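Local coordinates for tail fiber protein (Pseudomonas aeruginosa, PDB 6CL6), which serves as the receptor-binding fiber of the R2 pyocin, a contractile injection system, and presumably attaches the particle to the surface of target bacteria, at the interface of chains A and B. Numbering follows the deposited sequence. Chains: chain A/B, Tail fiber protein.

Contact 1: the interface of chains A and B. Residues chain A 92-95; chain B 103-105, 115.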
loop_
_atom_site.group_PDB
_atom_site.type_symbol
_atom_site.label_atom_id
_atom_site.label_comp_id
_atom_site.label_asym_id
_atom_site.label_seq_id
_atom_site.Cartn_x
_atom_site.Cartn_y
_atom_site.Cartn_z
ATOM N N SER A 92 -28.205 -45.853 -34.984
ATOM C CA SER A 92 -26.971 -46.155 -35.681
ATOM C C SER A 92 -26.812 -47.646 -35.892
ATOM O O SER A 92 -27.232 -48.471 -35.080
ATOM C CB SER A 92 -25.771 -45.597 -34.885
ATOM O OG SER A 92 -25.836 -46.035 -33.522
ATOM N N TYR A 93 -26.118 -47.988 -36.972
ATOM C CA TYR A 93 -25.798 -49.377 -37.313
ATOM C C TYR A 93 -24.463 -49.864 -36.747
ATOM O O TYR A 93 -24.266 -51.079 -36.614
ATOM C CB TYR A 93 -25.778 -49.509 -38.823
ATOM C CG TYR A 93 -25.497 -50.864 -39.407
ATOM C CD1 TYR A 93 -26.378 -51.922 -39.247
ATOM C CD2 TYR A 93 -24.363 -51.072 -40.175
ATOM C CE1 TYR A 93 -26.114 -53.159 -39.805
ATOM C CE2 TYR A 93 -24.082 -52.312 -40.742
ATOM C CZ TYR A 93 -24.957 -53.343 -40.553
ATOM O OH TYR A 93 -24.671 -54.557 -41.128
ATOM N N ASN A 94 -23.530 -48.961 -36.438
ATOM C CA ASN A 94 -22.205 -49.359 -35.998
ATOM C C ASN A 94 -21.469 -48.140 -35.447
ATOM O O ASN A 94 -21.969 -47.027 -35.496
ATOM C CB ASN A 94 -21.428 -49.966 -37.176
ATOM C CG ASN A 94 -21.091 -48.945 -38.234
ATOM O OD1 ASN A 94 -21.959 -48.352 -38.853
ATOM N ND2 ASN A 94 -19.795 -48.727 -38.454
ATOM N N ALA A 95 -20.282 -48.394 -34.887
ATOM C CA ALA A 95 -19.286 -47.390 -34.543
ATOM C C ALA A 95 -19.629 -46.602 -33.294
ATOM O O ALA A 95 -18.774 -46.463 -32.405
ATOM C CB ALA A 95 -19.043 -46.436 -35.714
ATOM N N VAL B 103 -25.991 -50.599 -29.871
ATOM C CA VAL B 103 -25.824 -51.243 -31.164
ATOM C C VAL B 103 -24.794 -52.356 -31.045
ATOM O O VAL B 103 -23.850 -52.278 -30.253
ATOM C CB VAL B 103 -25.427 -50.214 -32.249
ATOM C CG1 VAL B 103 -24.053 -49.604 -31.882
ATOM C CG2 VAL B 103 -25.414 -50.847 -33.629
ATOM N N SER B 104 -25.003 -53.418 -31.818
ATOM C CA SER B 104 -23.996 -54.449 -32.044
ATOM C C SER B 104 -23.708 -54.525 -33.541
ATOM O O SER B 104 -24.622 -54.777 -34.340
ATOM C CB SER B 104 -24.465 -55.816 -31.558
ATOM O OG SER B 104 -23.550 -56.836 -31.959
ATOM N N TYR B 105 -22.443 -54.373 -33.906
ATOM C CA TYR B 105 -21.971 -54.581 -35.251
ATOM C C TYR B 105 -20.716 -55.436 -35.221
ATOM O O TYR B 105 -19.792 -55.145 -34.458
ATOM C CB TYR B 105 -21.640 -53.267 -35.953
ATOM C CG TYR B 105 -20.988 -53.515 -37.259
ATOM C CD1 TYR B 105 -21.747 -53.853 -38.387
ATOM C CD2 TYR B 105 -19.605 -53.432 -37.402
ATOM C CE1 TYR B 105 -21.140 -54.107 -39.599
ATOM C CE2 TYR B 105 -18.999 -53.676 -38.616
ATOM C CZ TYR B 105 -19.772 -54.011 -39.707
ATOM O OH TYR B 105 -19.183 -54.261 -40.910
ATOM N N LEU B 115 -21.846 -52.230 -28.238
ATOM C CA LEU B 115 -21.335 -50.968 -27.749
ATOM C C LEU B 115 -22.111 -50.534 -26.511
ATOM O O LEU B 115 -23.221 -51.003 -26.251
ATOM C CB LEU B 115 -21.457 -49.914 -28.833
ATOM C CG LEU B 115 -20.794 -50.228 -30.164
ATOM C CD1 LEU B 115 -20.866 -48.983 -31.092
ATOM C CD2 LEU B 115 -19.377 -50.660 -29.995
HETATM O O HOH W 1 -26.285 -53.046 -36.115
#
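The loop that follows strand 85-92 of chain A, residues A:Tyr93 to A:Ala95, lies against the end of strand 99-104 of chain B, the adjoining B:Tyr105 and the loop residue B:Leu115. This is a subunit interface of the trimeric tail fiber. B:Tyr105 gives up 65 Å² to the partner, and its ring meets that of A:Tyr93 edge-to-face, with centroids 5.3 Å apart and planes at 60°. B:Tyr105 turns its CD1-CE1 edge to the face of the A:Tyr93 ring, CE1 lying 3.6 Å from A:Tyr93 CE2, while the phenol OH of A:Tyr93 lies in the plane of the B:Tyr105 ring at its edge. A:Tyr93 CG stands anti to its own backbone N (chi1 -179°), which sets the ring on the side of its carbonyl, where B:Tyr105 meets it. At the root of B:Tyr105, CB packs on A:Asn94 CB at 3.5 Å, so the asparagine contributes its aliphatic carbon here. A water links the two main chains, 2.9 Å from A:Tyr93 O and 3.0 Å from B:Ser104 O. Next to this bridge, the CG2 methyl of B:Val103 sits against the carbonyl oxygens of A:Ser92 and A:Tyr93. Farther along the loop, the CD1 methyl of B:Leu115 touches the carbonyl carbon of A:Ala95 at 3.5 Å.

Contact 2: the interface of chains A and B. Residues chain A 91, 98-99; chain B 77, 87, 89, 101, 120.
A:Thr91 and A:Met99, on neighbouring strands 85-92 and 99-104 of chain A, press onto strands of chain B in this largely apolar subunit interface of the trimeric pyocin tail fiber. A:Met99 hides 28 Å² and reaches across with its thioether end. Its CG is anti to the backbone N (chi1 179°), and the chain stays extended until it bends at chi3 (-66°), turning the CE methyl toward B:Ile89. There CE lies 3.7 Å from B:Ile89 CG1 and also near CD1 and CG2, the two side chains crossing at about a right angle. The thiol sulfur of B:Cys120 flanks the same methyl, with SG 3.9 Å from A:Met99 CE, and lies close to the methionine sulfur as well. A:Thr91, with 26 Å² hidden, splits its two branches between polar and apolar partners. Its hydroxyl OG1 hydrogen-bonds the hydroxyl OG of B:Ser87 at 2.8 Å; which of them donates is not settled by the coordinates. The CE methyl of B:Met77 packs against this polar pair, 3.5 Å from A:Thr91 OG1. The threonine's other branch, CG2, meets B:Val101 CG2 at 3.9 Å as the two side chains run past each other in opposite directions. B:Ile89 CD1 also touches A:Thr91 CG2, at 4.0 Å, so the isoleucine meets both chain A methyls from across.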
loop_
_atom_site.group_PDB
_atom_site.type_symbol
_atom_site.label_atom_id
_atom_site.label_comp_id
_atom_site.label_asym_id
_atom_site.label_seq_id
_atom_site.Cartn_x
_atom_site.Cartn_y
_atom_site.Cartn_z
ATOM N N THR A 91 -31.544 -44.946 -35.811
ATOM C CA THR A 91 -30.580 -45.418 -34.832
ATOM C C THR A 91 -29.389 -46.011 -35.573
ATOM O O THR A 91 -29.536 -46.583 -36.652
ATOM C CB THR A 91 -31.190 -46.436 -33.884
ATOM O OG1 THR A 91 -31.835 -47.472 -34.652
ATOM C CG2 THR A 91 -32.226 -45.742 -32.997
ATOM N N GLU A 98 -26.138 -43.851 -31.452
ATOM C CA GLU A 98 -26.766 -42.568 -31.708
ATOM C C GLU A 98 -28.203 -42.741 -32.170
ATOM O O GLU A 98 -28.547 -43.736 -32.806
ATOM C CB GLU A 98 -26.027 -41.782 -32.789
ATOM C CG GLU A 98 -24.660 -41.353 -32.380
ATOM C CD GLU A 98 -23.863 -40.709 -33.493
ATOM O OE1 GLU A 98 -24.442 -40.010 -34.354
ATOM O OE2 GLU A 98 -22.640 -40.939 -33.514
ATOM N N MET A 99 -29.019 -41.716 -31.893
ATOM C CA MET A 99 -30.427 -41.676 -32.317
ATOM C C MET A 99 -30.801 -40.291 -32.809
ATOM O O MET A 99 -30.379 -39.276 -32.225
ATOM C CB MET A 99 -31.359 -42.051 -31.154
ATOM C CG MET A 99 -32.849 -42.007 -31.486
ATOM S SD MET A 99 -33.937 -42.278 -30.049
ATOM C CE MET A 99 -33.544 -43.972 -29.674
ATOM N N MET B 77 -33.826 -54.191 -33.654
ATOM C CA MET B 77 -33.893 -54.130 -35.099
ATOM C C MET B 77 -32.664 -54.852 -35.605
ATOM O O MET B 77 -31.568 -54.603 -35.101
ATOM C CB MET B 77 -33.954 -52.700 -35.582
ATOM C CG MET B 77 -35.194 -51.955 -35.130
ATOM S SD MET B 77 -35.006 -50.161 -35.179
ATOM C CE MET B 77 -34.208 -49.800 -33.609
ATOM N N SER B 87 -29.692 -53.068 -33.576
ATOM C CA SER B 87 -29.845 -51.790 -32.883
ATOM C C SER B 87 -30.940 -51.972 -31.849
ATOM O O SER B 87 -31.919 -52.692 -32.093
ATOM C CB SER B 87 -30.199 -50.672 -33.832
ATOM O OG SER B 87 -30.759 -49.553 -33.151
ATOM N N ILE B 89 -33.353 -49.943 -28.672
ATOM C CA ILE B 89 -33.861 -48.814 -27.934
ATOM C C ILE B 89 -34.463 -49.360 -26.641
ATOM O O ILE B 89 -35.373 -50.202 -26.681
ATOM C CB ILE B 89 -34.920 -48.051 -28.723
ATOM C CG1 ILE B 89 -34.360 -47.550 -30.062
ATOM C CG2 ILE B 89 -35.496 -46.878 -27.946
ATOM C CD1 ILE B 89 -35.420 -47.086 -31.002
ATOM N N VAL B 101 -30.109 -46.046 -26.069
ATOM C CA VAL B 101 -29.856 -46.708 -27.342
ATOM C C VAL B 101 -28.470 -47.360 -27.338
ATOM O O VAL B 101 -27.538 -46.866 -26.715
ATOM C CB VAL B 101 -29.996 -45.664 -28.479
ATOM C CG1 VAL B 101 -28.929 -44.593 -28.380
ATOM C CG2 VAL B 101 -29.932 -46.342 -29.855
ATOM N N CYS B 120 -30.769 -41.181 -24.004
ATOM C CA CYS B 120 -31.513 -40.277 -24.871
ATOM C C CYS B 120 -32.385 -39.242 -24.141
ATOM O O CYS B 120 -32.545 -38.134 -24.646
ATOM C CB CYS B 120 -32.405 -41.091 -25.816
ATOM S SG CYS B 120 -31.444 -42.112 -26.971
#

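Contact 3: the interface of chains A and B. Residues chain A 330-332; chain B 327-329, 344-345.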
loop_
_atom_site.group_PDB
_atom_site.type_symbol
_atom_site.label_atom_id
_atom_site.label_comp_id
_atom_site.label_asym_id
_atom_site.label_seq_id
_atom_site.Cartn_x
_atom_site.Cartn_y
_atom_site.Cartn_z
ATOM N N ASN A 330 54.374 72.269 51.063
ATOM C CA ASN A 330 55.183 73.069 50.160
ATOM C C ASN A 330 54.848 74.551 50.297
ATOM O O ASN A 330 53.670 74.909 50.382
ATOM C CB ASN A 330 54.941 72.610 48.697
ATOM C CG ASN A 330 55.276 73.687 47.686
ATOM O OD1 ASN A 330 56.450 73.887 47.321
ATOM N ND2 ASN A 330 54.262 74.402 47.254
ATOM N N GLN A 331 55.890 75.387 50.348
ATOM C CA GLN A 331 55.726 76.830 50.381
ATOM C C GLN A 331 55.312 77.351 49.017
ATOM O O GLN A 331 55.989 77.101 48.022
ATOM C CB GLN A 331 57.042 77.517 50.814
ATOM C CG GLN A 331 57.566 77.121 52.181
ATOM C CD GLN A 331 56.827 77.832 53.316
ATOM O OE1 GLN A 331 56.021 78.727 53.064
ATOM N NE2 GLN A 331 57.111 77.428 54.563
ATOM N N THR A 332 54.201 78.097 48.968
ATOM C CA THR A 332 53.695 78.627 47.713
ATOM C C THR A 332 54.032 80.090 47.499
ATOM O O THR A 332 53.604 80.659 46.493
ATOM C CB THR A 332 52.173 78.466 47.622
ATOM O OG1 THR A 332 51.539 79.361 48.533
ATOM C CG2 THR A 332 51.765 77.040 47.948
ATOM N N GLY B 327 52.342 71.043 43.372
ATOM C CA GLY B 327 53.707 70.616 43.103
ATOM C C GLY B 327 54.587 70.915 44.301
ATOM O O GLY B 327 54.159 71.533 45.287
ATOM N N TYR B 328 55.824 70.466 44.197
ATOM C CA TYR B 328 56.839 70.703 45.213
ATOM C C TYR B 328 58.215 70.608 44.557
ATOM O O TYR B 328 58.355 70.191 43.401
ATOM C CB TYR B 328 56.723 69.680 46.340
ATOM C CG TYR B 328 57.243 68.334 45.960
ATOM C CD1 TYR B 328 58.601 68.044 46.067
ATOM C CD2 TYR B 328 56.397 67.338 45.480
ATOM C CE1 TYR B 328 59.108 66.830 45.697
ATOM C CE2 TYR B 328 56.909 66.093 45.117
ATOM C CZ TYR B 328 58.264 65.848 45.220
ATOM O OH TYR B 328 58.801 64.630 44.862
ATOM N N ALA B 329 59.234 71.013 45.308
ATOM C CA ALA B 329 60.627 70.847 44.876
ATOM C C ALA B 329 61.443 70.268 46.018
ATOM O O ALA B 329 61.077 70.350 47.194
ATOM C CB ALA B 329 61.222 72.165 44.386
ATOM N N GLY B 344 60.530 75.956 47.092
ATOM C CA GLY B 344 59.182 76.416 46.802
ATOM C C GLY B 344 58.779 76.066 45.389
ATOM O O GLY B 344 59.613 76.037 44.467
ATOM N N PHE B 345 57.476 75.824 45.219
ATOM C CA PHE B 345 56.834 75.575 43.931
ATOM C C PHE B 345 55.629 76.500 43.886
ATOM O O PHE B 345 54.774 76.435 44.771
ATOM C CB PHE B 345 56.405 74.105 43.806
ATOM C CG PHE B 345 55.708 73.747 42.508
ATOM C CD1 PHE B 345 54.360 74.035 42.307
ATOM C CD2 PHE B 345 56.383 73.071 41.492
ATOM C CE1 PHE B 345 53.739 73.697 41.116
ATOM C CE2 PHE B 345 55.778 72.730 40.328
ATOM C CZ PHE B 345 54.430 73.034 40.136
HETATM O O HOH W 2 58.632 72.338 47.864
#
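The amide oxygen OD1 of A:Asn330 receives a water at 2.7 Å and a weak hydrogen bond from the backbone N of B:Phe345 at 3.0 Å, bent to 124° at the hydrogen. The other amide arm is better aligned: ND2 donates to B:Phe345 O at 3.2 Å, nearly straight at 166°. That oxygen lies close to the amide plane, and the N-H comes in the carbonyl plane onto a lone pair. The amide thus faces both the N-H and the C=O of B:Phe345, though the ND2 bond is the well-formed one; with the water on OD1 this would favour the modelled orientation. With chi1 at 157°, the A:Asn330 side chain swings off opposite its backbone N and takes the amide across to chain B. Beside the amide, the main chains form a parallel beta bridge between A:Gln331 of strand 324-331 and B:Gly344 of strand 343-346. The N-H of B:Phe345 is shared, weakly, between A:Asn330 OD1 and A:Gln331 O, the latter 3.4 Å from B:Phe345 N. This joins strands of two subunits in the C-terminal gp53-like part of the fiber. Within chain B, B:Gly327 CA sits over the centre of the B:Phe345 ring. The water on OD1 extends the link to B:Ala329, lying 2.9 Å from its backbone N and 3.2 Å from its O.

Contact 1 and contact 2 are neighbours, their C-alpha centres about 9 Å apart, and both use strands 85-92 of chain A and 99-104 of chain B. They are adjoining parts of the interface: strand 85-92 of chain A gives A:Thr91 to contact 2 and A:Ser92 to contact 1, while strand 99-104 of chain B gives B:Val101 and B:Val103. Contact 3 lies about 168 Å from either, between C-alpha centres, and shares no element with them. The same two chains thus associate toward both ends of the crystallised C-terminal fragment, in keeping with the deposited trimer, in which the subunits run side by side.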